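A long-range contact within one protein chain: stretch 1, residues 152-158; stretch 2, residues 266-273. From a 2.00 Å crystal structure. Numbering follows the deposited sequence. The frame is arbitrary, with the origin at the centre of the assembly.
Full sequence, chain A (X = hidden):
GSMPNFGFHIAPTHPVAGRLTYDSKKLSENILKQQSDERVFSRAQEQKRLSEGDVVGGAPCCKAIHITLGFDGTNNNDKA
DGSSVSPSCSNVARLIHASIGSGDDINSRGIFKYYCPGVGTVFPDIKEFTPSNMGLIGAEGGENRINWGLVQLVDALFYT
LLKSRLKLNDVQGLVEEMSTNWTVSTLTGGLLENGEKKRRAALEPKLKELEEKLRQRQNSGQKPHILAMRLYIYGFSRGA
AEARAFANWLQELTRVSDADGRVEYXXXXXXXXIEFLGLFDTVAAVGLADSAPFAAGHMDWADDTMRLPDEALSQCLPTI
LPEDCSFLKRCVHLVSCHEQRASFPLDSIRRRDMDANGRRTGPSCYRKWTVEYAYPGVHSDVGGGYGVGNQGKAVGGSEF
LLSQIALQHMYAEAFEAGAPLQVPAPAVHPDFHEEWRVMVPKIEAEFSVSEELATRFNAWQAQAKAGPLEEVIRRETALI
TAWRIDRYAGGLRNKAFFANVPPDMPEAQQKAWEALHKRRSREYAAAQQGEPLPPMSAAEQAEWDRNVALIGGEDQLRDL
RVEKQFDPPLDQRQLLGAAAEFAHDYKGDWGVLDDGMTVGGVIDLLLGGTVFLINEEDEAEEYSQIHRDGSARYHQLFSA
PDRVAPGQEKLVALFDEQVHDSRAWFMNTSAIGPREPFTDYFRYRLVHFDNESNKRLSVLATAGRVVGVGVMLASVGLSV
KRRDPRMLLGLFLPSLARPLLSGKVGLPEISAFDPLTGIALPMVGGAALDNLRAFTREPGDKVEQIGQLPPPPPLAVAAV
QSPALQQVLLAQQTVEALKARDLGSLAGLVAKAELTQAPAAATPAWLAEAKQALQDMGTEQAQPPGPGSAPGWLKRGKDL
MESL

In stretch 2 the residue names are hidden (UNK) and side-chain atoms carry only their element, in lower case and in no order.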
ATOM      1  N   GLN A 152      -8.689  16.878   6.155  1.00 19.76           N
ATOM      2  CA  GLN A 152      -8.608  17.718   4.955  1.00 20.47           C
ATOM      3  C   GLN A 152      -9.969  18.099   4.375  1.00 22.57           C
ATOM      4  O   GLN A 152     -10.103  19.148   3.726  1.00 22.09           O
ATOM      5  CB  GLN A 152      -7.757  17.051   3.877  1.00 18.89           C
ATOM      6  CG  GLN A 152      -6.335  16.815   4.312  1.00 24.48           C
ATOM      7  CD  GLN A 152      -5.779  17.984   5.095  1.00 19.87           C
ATOM      8  OE1 GLN A 152      -5.526  19.052   4.538  1.00 25.87           O
ATOM      9  NE2 GLN A 152      -5.605  17.796   6.391  1.00 20.08           N
ATOM     10  N   LEU A 153     -10.964  17.246   4.607  1.00 20.10           N
ATOM     11  CA  LEU A 153     -12.332  17.499   4.183  1.00 21.28           C
ATOM     12  C   LEU A 153     -12.903  18.659   4.998  1.00 22.73           C
ATOM     13  O   LEU A 153     -13.599  19.556   4.475  1.00 22.81           O
ATOM     14  CB  LEU A 153     -13.181  16.252   4.428  1.00 20.19           C
ATOM     15  CG  LEU A 153     -12.870  14.938   3.691  1.00 24.24           C
ATOM     16  CD1 LEU A 153     -14.015  13.963   3.922  1.00 22.07           C
ATOM     17  CD2 LEU A 153     -12.644  15.148   2.202  1.00 20.32           C
ATOM     18  N   VAL A 154     -12.601  18.618   6.293  1.00 20.02           N
ATOM     19  CA  VAL A 154     -13.007  19.667   7.203  1.00 20.56           C
ATOM     20  C   VAL A 154     -12.381  20.970   6.708  1.00 24.47           C
ATOM     21  O   VAL A 154     -13.065  21.987   6.616  1.00 25.01           O
ATOM     22  CB  VAL A 154     -12.586  19.362   8.661  1.00 21.55           C
ATOM     23  CG1 VAL A 154     -12.715  20.608   9.533  1.00 23.48           C
ATOM     24  CG2 VAL A 154     -13.414  18.234   9.249  1.00 18.89           C
ATOM     25  N   ASP A 155     -11.091  20.912   6.364  1.00 20.95           N
ATOM     26  CA  ASP A 155     -10.349  22.060   5.846  1.00 23.48           C
ATOM     27  C   ASP A 155     -10.979  22.641   4.586  1.00 24.27           C
ATOM     28  O   ASP A 155     -11.116  23.851   4.466  1.00 26.39           O
ATOM     29  CB  ASP A 155      -8.897  21.669   5.556  1.00 21.75           C
ATOM     30  CG  ASP A 155      -8.051  22.852   5.103  1.00 29.25           C
ATOM     31  OD1 ASP A 155      -7.766  23.730   5.939  1.00 32.95           O
ATOM     32  OD2 ASP A 155      -7.657  22.910   3.915  1.00 27.18           O
ATOM     33  N   ALA A 156     -11.357  21.772   3.653  1.00 23.18           N
ATOM     34  CA  ALA A 156     -12.000  22.207   2.418  1.00 25.80           C
ATOM     35  C   ALA A 156     -13.297  22.965   2.693  1.00 24.64           C
ATOM     36  O   ALA A 156     -13.528  24.029   2.108  1.00 26.03           O
ATOM     37  CB  ALA A 156     -12.248  21.019   1.492  1.00 21.19           C
ATOM     38  N   LEU A 157     -14.138  22.427   3.582  1.00 26.38           N
ATOM     39  CA  LEU A 157     -15.387  23.133   3.913  1.00 24.30           C
ATOM     40  C   LEU A 157     -15.083  24.460   4.614  1.00 28.49           C
ATOM     41  O   LEU A 157     -15.652  25.495   4.278  1.00 26.44           O
ATOM     42  CB  LEU A 157     -16.295  22.261   4.791  1.00 22.13           C
ATOM     43  CG  LEU A 157     -17.768  22.661   4.922  1.00 23.81           C
ATOM     44  CD1 LEU A 157     -18.371  22.974   3.554  1.00 23.35           C
ATOM     45  CD2 LEU A 157     -18.578  21.573   5.613  1.00 23.81           C
ATOM     46  N   PHE A 158     -14.173  24.401   5.583  1.00 25.28           N
ATOM     47  CA  PHE A 158     -13.752  25.540   6.383  1.00 25.22           C
ATOM     48  C   PHE A 158     -13.301  26.677   5.487  1.00 30.44           C
ATOM     49  O   PHE A 158     -13.665  27.829   5.714  1.00 29.25           O
ATOM     50  CB  PHE A 158     -12.596  25.103   7.287  1.00 31.43           C
ATOM     51  CG  PHE A 158     -12.260  26.070   8.385  1.00 34.75           C
ATOM     52  CD1 PHE A 158     -13.019  26.111   9.548  1.00 32.23           C
ATOM     53  CD2 PHE A 158     -11.149  26.902   8.282  1.00 35.99           C
ATOM     54  CE1 PHE A 158     -12.707  26.986  10.572  1.00 37.47           C
ATOM     55  CE2 PHE A 158     -10.821  27.787   9.309  1.00 40.71           C
ATOM     56  CZ  PHE A 158     -11.602  27.826  10.458  1.00 43.50           C
ATOM     57  N   UNK A 266     -24.321  12.376   5.014  1.00 23.57           N
ATOM     58  CA  UNK A 266     -24.172  13.813   5.140  1.00 24.48           C
ATOM     59  C   UNK A 266     -22.975  14.169   5.995  1.00 24.15           C
ATOM     60  O   UNK A 266     -22.631  13.444   6.931  1.00 24.38           O
ATOM     61  n   UNK A 266     -30.105  15.553   2.227  1.00 33.63           N
ATOM     62  n   UNK A 266     -28.623  16.992   3.213  1.00 35.96           N
ATOM     63  c   UNK A 266     -26.534  14.551   4.595  1.00 24.90           C
ATOM     64  c   UNK A 266     -27.883  14.986   5.100  1.00 30.94           C
ATOM     65  c   UNK A 266     -25.460  14.457   5.677  1.00 26.17           C
ATOM     66  c   UNK A 266     -29.196  15.796   3.160  1.00 35.93           C
ATOM     67  n   UNK A 266     -28.870  14.843   4.033  1.00 38.42           N
ATOM     68  N   UNK A 267     -22.350  15.284   5.628  1.00 22.72           N
ATOM     69  CA  UNK A 267     -21.138  15.786   6.244  1.00 25.89           C
ATOM     70  C   UNK A 267     -21.460  17.233   6.585  1.00 25.10           C
ATOM     71  O   UNK A 267     -21.481  18.106   5.700  1.00 20.38           O
ATOM     72  c   UNK A 267     -17.778  15.222   6.308  1.00 22.37           C
ATOM     73  c   UNK A 267     -17.032  17.891   6.164  1.00 21.36           C
ATOM     74  c   UNK A 267     -16.160  16.962   6.709  1.00 24.52           C
ATOM     75  c   UNK A 267     -19.996  15.724   5.228  1.00 20.41           C
ATOM     76  c   UNK A 267     -18.272  17.485   5.694  1.00 18.49           C
ATOM     77  c   UNK A 267     -16.535  15.617   6.782  1.00 20.74           C
ATOM     78  c   UNK A 267     -18.662  16.158   5.764  1.00 21.94           C
ATOM     79  N   UNK A 268     -21.733  17.478   7.864  1.00 27.11           N
ATOM     80  CA  UNK A 268     -22.195  18.790   8.316  1.00 25.43           C
ATOM     81  C   UNK A 268     -23.453  19.252   7.551  1.00 25.58           C
ATOM     82  O   UNK A 268     -23.577  20.415   7.162  1.00 23.61           O
ATOM     83  c   UNK A 268     -21.065  19.812   8.201  1.00 25.46           C
ATOM     84  N   UNK A 269     -24.382  18.322   7.336  1.00 27.44           N
ATOM     85  CA  UNK A 269     -25.642  18.635   6.681  1.00 24.60           C
ATOM     86  C   UNK A 269     -25.624  18.396   5.184  1.00 28.46           C
ATOM     87  O   UNK A 269     -26.675  18.148   4.579  1.00 22.66           O
ATOM     88  N   UNK A 270     -24.424  18.467   4.601  1.00 24.56           N
ATOM     89  CA  UNK A 270     -24.244  18.399   3.155  1.00 24.98           C
ATOM     90  C   UNK A 270     -24.183  16.956   2.672  1.00 24.43           C
ATOM     91  O   UNK A 270     -23.456  16.143   3.255  1.00 22.88           O
ATOM     92  c   UNK A 270     -22.722  20.583   2.912  1.00 23.85           C
ATOM     93  c   UNK A 270     -23.653  21.366   1.987  1.00 24.43           C
ATOM     94  c   UNK A 270     -21.267  20.916   2.611  1.00 22.64           C
ATOM     95  c   UNK A 270     -22.931  19.080   2.763  1.00 19.73           C
ATOM     96  N   UNK A 271     -24.922  16.639   1.593  1.00 23.71           N
ATOM     97  CA  UNK A 271     -24.782  15.325   0.955  1.00 21.73           C
ATOM     98  C   UNK A 271     -23.323  15.095   0.618  1.00 19.32           C
ATOM     99  O   UNK A 271     -22.645  16.048   0.196  1.00 20.03           O
ATOM    100  c   UNK A 271     -26.586  16.545  -0.054  1.00 20.54           C
ATOM    101  c   UNK A 271     -25.583  15.481  -0.349  1.00 22.59           C
ATOM    102  c   UNK A 271     -25.896  17.499   0.891  1.00 23.20           C
ATOM    103  N   UNK A 272     -22.845  13.866   0.808  1.00 20.77           N
ATOM    104  CA  UNK A 272     -21.461  13.524   0.503  1.00 16.00           C
ATOM    105  C   UNK A 272     -21.399  12.172  -0.177  1.00 16.52           C
ATOM    106  O   UNK A 272     -22.111  11.227   0.196  1.00 19.09           O
ATOM    107  c   UNK A 272     -21.059  12.482   2.805  1.00 15.64           C
ATOM    108  c   UNK A 272     -20.567  13.520   1.782  1.00 18.59           C
ATOM    109  c   UNK A 272     -18.156  13.488   2.631  1.00 15.97           C
ATOM    110  c   UNK A 272     -19.087  13.317   1.427  1.00 16.43           C
ATOM    111  N   UNK A 273     -20.537  12.072  -1.183  1.00 17.58           N
ATOM    112  CA  UNK A 273     -20.333  10.802  -1.863  1.00 20.21           C
ATOM    113  C   UNK A 273     -18.893  10.685  -2.337  1.00 16.48           C
ATOM    114  O   UNK A 273     -18.245  11.687  -2.603  1.00 17.89           O
ATOM    115  c   UNK A 273     -21.272  10.727  -3.062  1.00 16.61           C
ATOM    116  o   UNK A 273     -20.864  11.645  -4.065  1.00 19.32           O
TER

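Position 266 carries seven side-chain atoms. Three carbons run out to a nitrogen, and then comes a carbon bearing two more nitrogens. That is a guanidinium group, so the residue is Arg266. It lies out of reach of stretch 1. The side chain is extended, with chi2 and chi3 both t, and NH1 of Arg266 donates a hydrogen bond to the backbone O of position 269, at 2.6 Å.

Position 267 has one carbon followed by a ring of six carbons. No oxygen is attached to the ring, which rules out tyrosine. The ring reaches the helix and meets Leu153, Val154 and Leu157. The residue is Phe267. Its CZ lies 3.8 Å from CB of Leu153 and 4.0 Å from CG2 of Val154. CD2 of Leu157 sits at the ring edge, near its plane, 4.0 Å from CE1 of Phe267.

Position 268 has a single side-chain carbon. This is Ala268. Its CB points toward the helix and stands 4.0 Å from CD2 of Leu157.

Position 269 has no side-chain atoms, so it is Gly269. Its phi/psi of 94/-26 suits glycine, because a CB here would be jammed against the carbonyl O of Ala268.

Position 270 has four carbons, forked at the second. The fork one atom beyond CB marks Leu270. Its CD1 comes 3.7 Å from CD1 of Leu157.

Position 271 has three carbons that close a ring onto the backbone N. This is Pro271, which makes no contact with the helix.

Position 272 also has four carbons, but the fork is at the first and one arm is two carbons long. This is Ile272. Its CD1 lies 4.4 Å from CD1 of Leu153, a looser contact.

Position 273 has one carbon and one oxygen. This is Ser273. It is out of reach of stretch 1, and its OG is hydrogen-bonded to a residue just before or after one of the stretches.

The contact joins a helix to a tight hairpin. A type I' turn runs from Phe267 to Leu270, closed by hydrogen bonds from N of Phe267 to O of Leu270 (2.8 Å) and from N of Leu270 to O of Phe267 (3.2 Å). The CA-to-CB bonds of Phe267, Ala268, Leu270 and Ile272 point toward the helix. Leu153 and Leu157, one helical turn apart, point back toward the hairpin. No hydrogen bond crosses between the stretches. Apolar packing makes the contact, burying 268 Å² in all.

Stretch 2, residues 266-273: RFAGLPIS
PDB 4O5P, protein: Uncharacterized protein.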